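PDB 3QKX: uncharacterized HTH-type transcriptional regulator HI_0893 from Haemophilus influenzae, which probably acts as a TetR-family transcription factor that binds regulatory DNA through a helix-turn-helix domain. Local coordinates for residues Phe14-Asp18 / Leu56-Arg62; Met88-Trp93 / Leu153-Leu159; Ala137-Ala141 / Trp183-Lys188. All blocks are in the same frame, centred on the assembly; numbering follows the deposited sequence.

Contact 1: residues Phe14-Asp18 / Leu56-Arg62; sequences FSATD and LEQFAHR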
# COMPACT_ATOMS: atom_id res chain seq x y z
N PHE A 14 23.85 -2.24 -0.30
CA PHE A 14 22.44 -1.86 -0.30
C PHE A 14 21.60 -2.87 -1.10
O PHE A 14 20.55 -3.30 -0.65
CB PHE A 14 22.23 -0.44 -0.86
CG PHE A 14 22.78 0.67 0.02
CD1 PHE A 14 22.64 0.65 1.40
CD2 PHE A 14 23.37 1.78 -0.57
CE1 PHE A 14 23.14 1.68 2.18
CE2 PHE A 14 23.87 2.83 0.20
CZ PHE A 14 23.75 2.78 1.57
N SER A 15 22.09 -3.24 -2.28
CA SER A 15 21.51 -4.30 -3.09
C SER A 15 21.28 -5.58 -2.28
O SER A 15 20.24 -6.21 -2.39
CB SER A 15 22.43 -4.61 -4.27
OG SER A 15 22.09 -5.83 -4.91
N ALA A 16 22.27 -5.95 -1.48
CA ALA A 16 22.18 -7.12 -0.62
C ALA A 16 21.20 -6.91 0.52
O ALA A 16 20.60 -7.85 0.97
CB ALA A 16 23.59 -7.50 -0.06
N THR A 17 21.07 -5.69 1.01
CA THR A 17 20.10 -5.37 2.05
C THR A 17 18.68 -5.66 1.56
O THR A 17 17.90 -6.30 2.26
CB THR A 17 20.19 -3.90 2.50
OG1 THR A 17 21.40 -3.69 3.24
CG2 THR A 17 18.98 -3.52 3.39
N ASP A 18 18.36 -5.20 0.36
CA ASP A 18 17.11 -5.53 -0.30
C ASP A 18 16.81 -7.03 -0.28
O ASP A 18 15.75 -7.45 0.20
CB ASP A 18 17.13 -5.05 -1.75
CG ASP A 18 16.52 -3.70 -1.93
OD1 ASP A 18 15.41 -3.44 -1.40
OD2 ASP A 18 17.11 -2.90 -2.67
N LEU A 56 20.68 1.19 7.88
CA LEU A 56 19.30 1.32 7.42
C LEU A 56 18.86 2.78 7.16
O LEU A 56 18.02 3.02 6.30
CB LEU A 56 18.34 0.63 8.39
CG LEU A 56 18.49 -0.89 8.59
CD1 LEU A 56 17.36 -1.40 9.49
CD2 LEU A 56 18.50 -1.67 7.29
N GLU A 57 19.46 3.75 7.86
CA GLU A 57 19.27 5.18 7.56
C GLU A 57 19.71 5.52 6.14
O GLU A 57 18.92 6.05 5.36
CB GLU A 57 20.02 6.09 8.55
CG GLU A 57 19.44 6.16 9.97
CD GLU A 57 19.66 7.51 10.66
OE1 GLU A 57 19.06 8.52 10.22
OE2 GLU A 57 20.41 7.55 11.66
N GLN A 58 20.96 5.21 5.83
CA GLN A 58 21.52 5.50 4.49
C GLN A 58 20.78 4.72 3.39
O GLN A 58 20.58 5.25 2.29
CB GLN A 58 23.03 5.22 4.44
CG GLN A 58 23.88 6.24 5.21
CD GLN A 58 25.39 5.97 5.10
OE1 GLN A 58 25.90 5.60 4.03
NE2 GLN A 58 26.12 6.16 6.21
N PHE A 59 20.39 3.49 3.71
CA PHE A 59 19.60 2.67 2.80
C PHE A 59 18.28 3.35 2.45
O PHE A 59 17.91 3.39 1.28
CB PHE A 59 19.34 1.31 3.45
CG PHE A 59 18.46 0.40 2.62
CD1 PHE A 59 18.97 -0.30 1.54
CD2 PHE A 59 17.14 0.20 2.96
CE1 PHE A 59 18.18 -1.17 0.80
CE2 PHE A 59 16.33 -0.66 2.22
CZ PHE A 59 16.86 -1.35 1.14
N ALA A 60 17.59 3.86 3.46
CA ALA A 60 16.37 4.66 3.26
C ALA A 60 16.61 5.76 2.25
O ALA A 60 15.87 5.86 1.27
CB ALA A 60 15.90 5.27 4.58
N HIS A 61 17.66 6.55 2.46
CA HIS A 61 18.01 7.66 1.55
C HIS A 61 18.25 7.18 0.14
O HIS A 61 17.85 7.83 -0.83
CB HIS A 61 19.25 8.42 2.05
CG HIS A 61 18.94 9.46 3.07
ND1 HIS A 61 18.30 10.64 2.76
CD2 HIS A 61 19.19 9.51 4.41
CE1 HIS A 61 18.16 11.37 3.85
NE2 HIS A 61 18.70 10.71 4.86
N ARG A 62 18.92 6.04 0.02
CA ARG A 62 19.19 5.41 -1.26
C ARG A 62 17.90 4.95 -1.90
O ARG A 62 17.77 5.03 -3.12
CB ARG A 62 20.19 4.24 -1.07
CG ARG A 62 20.36 3.28 -2.25
CD ARG A 62 19.55 2.03 -2.05
NE ARG A 62 19.92 0.95 -2.96
CZ ARG A 62 19.28 -0.21 -3.04
NH1 ARG A 62 18.21 -0.45 -2.29
NH2 ARG A 62 19.71 -1.13 -3.89
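Helix 6-23, the first helix of the TetR-type DNA-binding domain, crosses helix 52-72 almost perpendicularly here: the short segments run at 93°, with their axes 10.8 Å apart. Phe14 sits at the crossing, its CA 6.2 Å from that of Phe59. Its CA-to-CB bond points toward the other helix, with ring atom CD1 3.8 Å from Phe59 CD1 and CZ 3.8 Å from Gln58 CB, while Arg62 CB lies over one ring face. The Arg62 guanidinium in turn lies flat against the Phe14 side chain, Phe14 CB standing 3.4 Å from Arg62 NE. Ser15 faces away and adds little; its backbone N is 3.6 Å from Arg62 NH2. One turn beyond Phe14, Thr17 lays CG2 on the face of the Phe59 ring, 3.6 Å from the centroid, a CH-pi contact, and Leu34 of helix 31-38, in the predicted helix-turn-helix, packs on the same threonine. Asp18 adds a salt bridge: OD2 takes a nearly straight hydrogen bond from Arg62 NH1 (2.7 Å) and a weak one from NH2 (3.4 Å). Its OD1 is hydrogen-bonded to Tyr109 of the C-terminal domain, and Arg62 NH2 also forms a salt bridge with Glu11. Buried Asp18 is thus paired with an arginine shared with Glu11 and whose aliphatic part packs on Phe14, so apolar packing and charge pairing together hold the first helix against helix 52-72 within the DNA-binding domain.

Contact 2: residues Met88-Trp93 / Leu153-Leu159; sequences MWKNIW and LKTAINL. With SO4 (sulfate ion), chain F.
Segment 88-93 of helix 81-98 runs in nearly the same direction as 153-159, most of it on helix 154-165. Helical i to i+4 bonds include Trp93 N to Trp89 O (2.9 Å) and Leu159 N to Thr155 O (2.8 Å). The axes pass 8.7 Å apart at -24°; the closest CA pair is Trp93 with Ala156, 5.5 Å. Trp89 (chi1 t, chi2 98°) lays its indole across Ala156, whose CB lies 3.5 Å from the five-membered ring centroid, a CH-pi contact. Trp89 NE1 donates to Thr155 OG1 (3.0 Å, 166°); Thr155, chi1 p, also bonds Ser152 O. This packing belongs to the all-helical C-terminal domain of a TetR-family regulator, where Asn158 bonds Asn158 of the second subunit. Ile92 (m, t) sets CG2 3.9 Å from Ala156 CB and 3.8 Å from Ile157 CG1, and CD1 3.8 Å from Leu153 CD1. Leu153 (chi1 -97°, between wells; chi2 t) brings CD2 3.5 Å from Trp89 CA; selenomethionine Met88 (m, t, m) holds CB 4.1 Å from Leu153 CD1. Trp93 (t, -103°) places CZ3 3.7 Å from CG of Leu159 (t, p). Lys90 NZ makes a weak hydrogen bond to sulfate O3 (3.2 Å), an ion also held by Arg86.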
# COMPACT_ATOMS: atom_id res chain seq x y z
N MSE A 88 5.43 8.93 -16.33
CA MSE A 88 5.71 8.68 -14.91
C MSE A 88 5.01 7.41 -14.44
O MSE A 88 5.58 6.65 -13.67
CB MSE A 88 5.28 9.88 -14.04
CG MSE A 88 6.26 11.03 -14.07
SE MSE A 88 5.81 12.40 -12.74
CE MSE A 88 4.16 13.10 -13.52
N TRP A 89 3.78 7.18 -14.90
CA TRP A 89 3.06 5.95 -14.55
C TRP A 89 3.84 4.72 -15.02
O TRP A 89 4.07 3.80 -14.26
CB TRP A 89 1.66 5.95 -15.18
CG TRP A 89 0.72 5.01 -14.53
CD1 TRP A 89 -0.20 5.32 -13.59
CD2 TRP A 89 0.60 3.61 -14.75
NE1 TRP A 89 -0.88 4.20 -13.19
CE2 TRP A 89 -0.39 3.13 -13.88
CE3 TRP A 89 1.27 2.70 -15.59
CZ2 TRP A 89 -0.76 1.82 -13.84
CZ3 TRP A 89 0.91 1.39 -15.53
CH2 TRP A 89 -0.11 0.95 -14.67
N LYS A 90 4.25 4.75 -16.29
CA LYS A 90 4.97 3.64 -16.91
C LYS A 90 6.33 3.43 -16.26
O LYS A 90 6.78 2.28 -16.06
CB LYS A 90 5.18 3.90 -18.40
CG LYS A 90 3.90 3.92 -19.23
CD LYS A 90 4.14 4.65 -20.53
CE LYS A 90 4.50 3.70 -21.67
NZ LYS A 90 4.76 4.44 -22.95
N ASN A 91 7.00 4.54 -15.93
CA ASN A 91 8.27 4.45 -15.23
C ASN A 91 8.12 3.65 -13.94
O ASN A 91 8.91 2.78 -13.67
CB ASN A 91 8.82 5.81 -14.85
CG ASN A 91 9.30 6.63 -16.06
OD1 ASN A 91 9.59 6.11 -17.12
ND2 ASN A 91 9.35 7.95 -15.88
N ILE A 92 7.07 3.95 -13.16
CA ILE A 92 6.86 3.25 -11.91
C ILE A 92 6.50 1.80 -12.15
O ILE A 92 7.02 0.92 -11.48
CB ILE A 92 5.73 3.90 -11.07
CG1 ILE A 92 6.13 5.31 -10.63
CG2 ILE A 92 5.43 3.07 -9.84
CD1 ILE A 92 5.01 6.03 -9.80
N TRP A 93 5.61 1.57 -13.12
CA TRP A 93 5.09 0.23 -13.42
C TRP A 93 6.20 -0.70 -13.84
O TRP A 93 6.37 -1.78 -13.25
CB TRP A 93 4.02 0.30 -14.52
CG TRP A 93 3.60 -1.01 -15.03
CD1 TRP A 93 3.97 -1.60 -16.22
CD2 TRP A 93 2.74 -1.94 -14.38
NE1 TRP A 93 3.38 -2.82 -16.34
CE2 TRP A 93 2.62 -3.06 -15.23
CE3 TRP A 93 2.05 -1.94 -13.18
CZ2 TRP A 93 1.85 -4.16 -14.90
CZ3 TRP A 93 1.28 -3.05 -12.86
CH2 TRP A 93 1.20 -4.13 -13.71
N LEU A 153 -1.10 8.55 -9.59
CA LEU A 153 0.08 7.71 -9.76
C LEU A 153 0.09 6.53 -8.82
O LEU A 153 0.66 5.49 -9.14
CB LEU A 153 1.38 8.48 -9.54
CG LEU A 153 2.09 9.00 -10.76
CD1 LEU A 153 3.49 9.48 -10.33
CD2 LEU A 153 2.17 7.93 -11.80
N LYS A 154 -0.53 6.69 -7.66
CA LYS A 154 -0.62 5.61 -6.69
C LYS A 154 -1.12 4.32 -7.31
O LYS A 154 -0.69 3.28 -6.87
CB LYS A 154 -1.51 6.00 -5.52
CG LYS A 154 -1.60 5.01 -4.38
CD LYS A 154 -0.26 4.65 -3.80
CE LYS A 154 -0.41 3.87 -2.50
NZ LYS A 154 0.90 3.42 -1.94
N THR A 155 -2.00 4.39 -8.32
CA THR A 155 -2.53 3.20 -8.99
C THR A 155 -1.42 2.30 -9.56
O THR A 155 -1.47 1.08 -9.46
CB THR A 155 -3.50 3.56 -10.13
OG1 THR A 155 -2.90 4.54 -11.00
CG2 THR A 155 -4.84 4.09 -9.57
N ALA A 156 -0.37 2.93 -10.10
CA ALA A 156 0.76 2.20 -10.65
C ALA A 156 1.36 1.29 -9.59
O ALA A 156 1.57 0.09 -9.85
CB ALA A 156 1.77 3.13 -11.16
N ILE A 157 1.50 1.81 -8.38
CA ILE A 157 2.09 1.04 -7.28
C ILE A 157 1.13 -0.03 -6.80
O ILE A 157 1.55 -1.14 -6.52
CB ILE A 157 2.49 1.94 -6.09
CG1 ILE A 157 3.51 3.00 -6.52
CG2 ILE A 157 3.03 1.10 -4.94
CD1 ILE A 157 3.66 4.18 -5.56
N ASN A 158 -0.14 0.31 -6.67
CA ASN A 158 -1.13 -0.63 -6.18
C ASN A 158 -1.35 -1.80 -7.18
O ASN A 158 -1.57 -2.96 -6.77
CB ASN A 158 -2.47 0.09 -5.86
CG ASN A 158 -2.46 0.83 -4.49
OD1 ASN A 158 -1.64 0.54 -3.64
ND2 ASN A 158 -3.38 1.77 -4.30
N LEU A 159 -1.29 -1.49 -8.48
CA LEU A 159 -1.49 -2.50 -9.51
C LEU A 159 -0.35 -3.51 -9.53
O LEU A 159 -0.59 -4.71 -9.55
CB LEU A 159 -1.66 -1.84 -10.88
CG LEU A 159 -2.25 -2.73 -11.96
CD1 LEU A 159 -3.69 -3.20 -11.59
CD2 LEU A 159 -2.28 -1.98 -13.24
S SO4 F . 3.96 5.61 -26.86
O1 SO4 F . 4.99 6.51 -26.34
O2 SO4 F . 2.66 6.29 -26.93
O3 SO4 F . 3.87 4.43 -26.00
O4 SO4 F . 4.31 5.18 -28.21

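Contact 3: residues Ala137-Ala141 / Trp183-Lys188; sequences AGLLA and WRAIQK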
# COMPACT_ATOMS: atom_id res chain seq x y z
N ALA A 137 -1.03 25.80 -15.30
CA ALA A 137 -1.66 25.77 -16.64
C ALA A 137 -3.20 25.67 -16.61
O ALA A 137 -3.87 25.99 -17.58
CB ALA A 137 -1.08 24.62 -17.44
N GLY A 138 -3.74 25.16 -15.52
CA GLY A 138 -5.18 25.07 -15.31
C GLY A 138 -5.76 23.68 -15.48
O GLY A 138 -6.95 23.55 -15.59
N LEU A 139 -4.92 22.64 -15.45
CA LEU A 139 -5.35 21.26 -15.82
C LEU A 139 -5.88 20.40 -14.69
O LEU A 139 -6.72 19.52 -14.94
CB LEU A 139 -4.21 20.46 -16.44
CG LEU A 139 -4.06 20.63 -17.92
CD1 LEU A 139 -3.52 22.03 -18.20
CD2 LEU A 139 -3.16 19.57 -18.45
N LEU A 140 -5.34 20.62 -13.48
CA LEU A 140 -5.50 19.70 -12.37
C LEU A 140 -6.40 20.25 -11.28
O LEU A 140 -6.53 21.44 -11.15
CB LEU A 140 -4.13 19.39 -11.77
CG LEU A 140 -3.16 18.50 -12.53
CD1 LEU A 140 -2.11 18.02 -11.56
CD2 LEU A 140 -3.84 17.34 -13.18
N ALA A 141 -6.97 19.35 -10.47
CA ALA A 141 -7.75 19.75 -9.28
C ALA A 141 -6.91 20.54 -8.30
O ALA A 141 -5.72 20.30 -8.18
CB ALA A 141 -8.31 18.53 -8.60
N TRP A 183 -5.61 9.34 -14.33
CA TRP A 183 -5.46 10.74 -14.76
C TRP A 183 -6.76 11.49 -14.67
O TRP A 183 -6.81 12.60 -14.17
CB TRP A 183 -4.97 10.77 -16.19
CG TRP A 183 -4.94 12.13 -16.86
CD1 TRP A 183 -5.69 12.52 -17.92
CD2 TRP A 183 -4.04 13.19 -16.60
NE1 TRP A 183 -5.34 13.78 -18.30
CE2 TRP A 183 -4.32 14.21 -17.52
CE3 TRP A 183 -3.02 13.38 -15.68
CZ2 TRP A 183 -3.64 15.42 -17.53
CZ3 TRP A 183 -2.34 14.58 -15.68
CH2 TRP A 183 -2.65 15.59 -16.59
N ARG A 184 -7.82 10.84 -15.14
CA ARG A 184 -9.16 11.41 -15.14
C ARG A 184 -9.58 11.88 -13.74
O ARG A 184 -10.21 12.92 -13.59
CB ARG A 184 -10.16 10.38 -15.65
CG ARG A 184 -11.40 10.95 -16.18
CD ARG A 184 -12.42 9.87 -16.52
NE ARG A 184 -12.04 9.02 -17.66
CZ ARG A 184 -12.87 8.15 -18.24
NH1 ARG A 184 -14.12 7.99 -17.78
NH2 ARG A 184 -12.47 7.41 -19.29
N ALA A 185 -9.19 11.11 -12.72
CA ALA A 185 -9.50 11.42 -11.33
C ALA A 185 -8.91 12.75 -10.82
O ALA A 185 -9.42 13.32 -9.85
CB ALA A 185 -9.02 10.27 -10.44
N ILE A 186 -7.81 13.21 -11.42
CA ILE A 186 -7.17 14.46 -10.96
C ILE A 186 -7.31 15.63 -11.92
O ILE A 186 -6.68 16.65 -11.71
CB ILE A 186 -5.67 14.27 -10.57
CG1 ILE A 186 -4.86 13.75 -11.74
CG2 ILE A 186 -5.55 13.35 -9.39
CD1 ILE A 186 -3.39 13.84 -11.51
N GLN A 187 -8.16 15.49 -12.95
CA GLN A 187 -8.40 16.60 -13.89
C GLN A 187 -9.29 17.65 -13.22
O GLN A 187 -10.18 17.31 -12.42
CB GLN A 187 -9.05 16.10 -15.19
CG GLN A 187 -8.21 15.09 -15.97
CD GLN A 187 -8.62 14.98 -17.45
OE1 GLN A 187 -8.13 15.74 -18.29
NE2 GLN A 187 -9.50 14.03 -17.76
N LYS A 188 -9.06 18.92 -13.56
CA LYS A 188 -9.86 20.00 -12.94
C LYS A 188 -11.33 19.79 -13.22
O LYS A 188 -11.68 19.32 -14.31
CB LYS A 188 -9.43 21.37 -13.46
CG LYS A 188 -9.89 22.55 -12.61
CD LYS A 188 -9.07 23.79 -12.93
CE LYS A 188 -9.27 24.90 -11.88
NZ LYS A 188 -10.67 25.49 -11.85
OXT LYS A 188 -12.17 20.05 -12.35
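Two backbone hydrogen bonds join the loop after helix 126-137 to the C-terminal tail: Lys188 N to Leu139 O (2.8 Å, 161°) and Ala141 N to Ile186 O (3.0 Å, 160°). They flank Leu140 and Gln187, whose CA atoms are 4.5 Å apart, as a non-hydrogen-bonded antiparallel pair. Inside this frame, CA-H...O contacts run from Gln187 CA to Leu139 O (3.5 Å) and from Leu140 CA to Ile186 O (3.3 Å). The result is a single isolated beta bridge in an otherwise helical domain, made where two chain segments leave their helices: Gly138, with phi 104°, ends helix 126-137 in a Schellman motif, and a type I turn from Arg184 to Gln187 carries the chain off the last helix. Arg181 of the second subunit hydrogen-bonds Ala185 O and Gln187 O, so the tail also lies at the dimer interface. Beneath the bridge, Leu140 CD2 sits 3.9 Å from Ile186 CD1 and 4.0 Å from Trp183 CZ3, while Leu139 CD2 meets the indole edge at Trp183 CZ2 (4.3 Å). Phe82 and Tyr85 of helix 81-98 meet the same indole. At the periphery, Lys188 CD comes within 3.4 Å of Gly138 O before the end of the side chain leads away.

In the fold
Contact 1 closes before contacts 2 and 3 open along the chain, and the segments of those two alternate. Contact 1 lies within the DNA-binding domain, on the opposite side of the chain's centre from the other two; its centre is about 22 Å from that of contact 2 and about 35 Å from that of contact 3. Helix 52-72 connects contact 1 to contact 2, whose nearest atoms are about 14 Å apart, its Leu71 packing on Ile92 and Leu153. Contacts 2 and 3 share the C-terminal domain, with centres about 17 Å and nearest atoms about 6 Å apart, and both touch the second subunit. Their sulfates, Lys90's and another near Ala141, are probably crystallisation solutes.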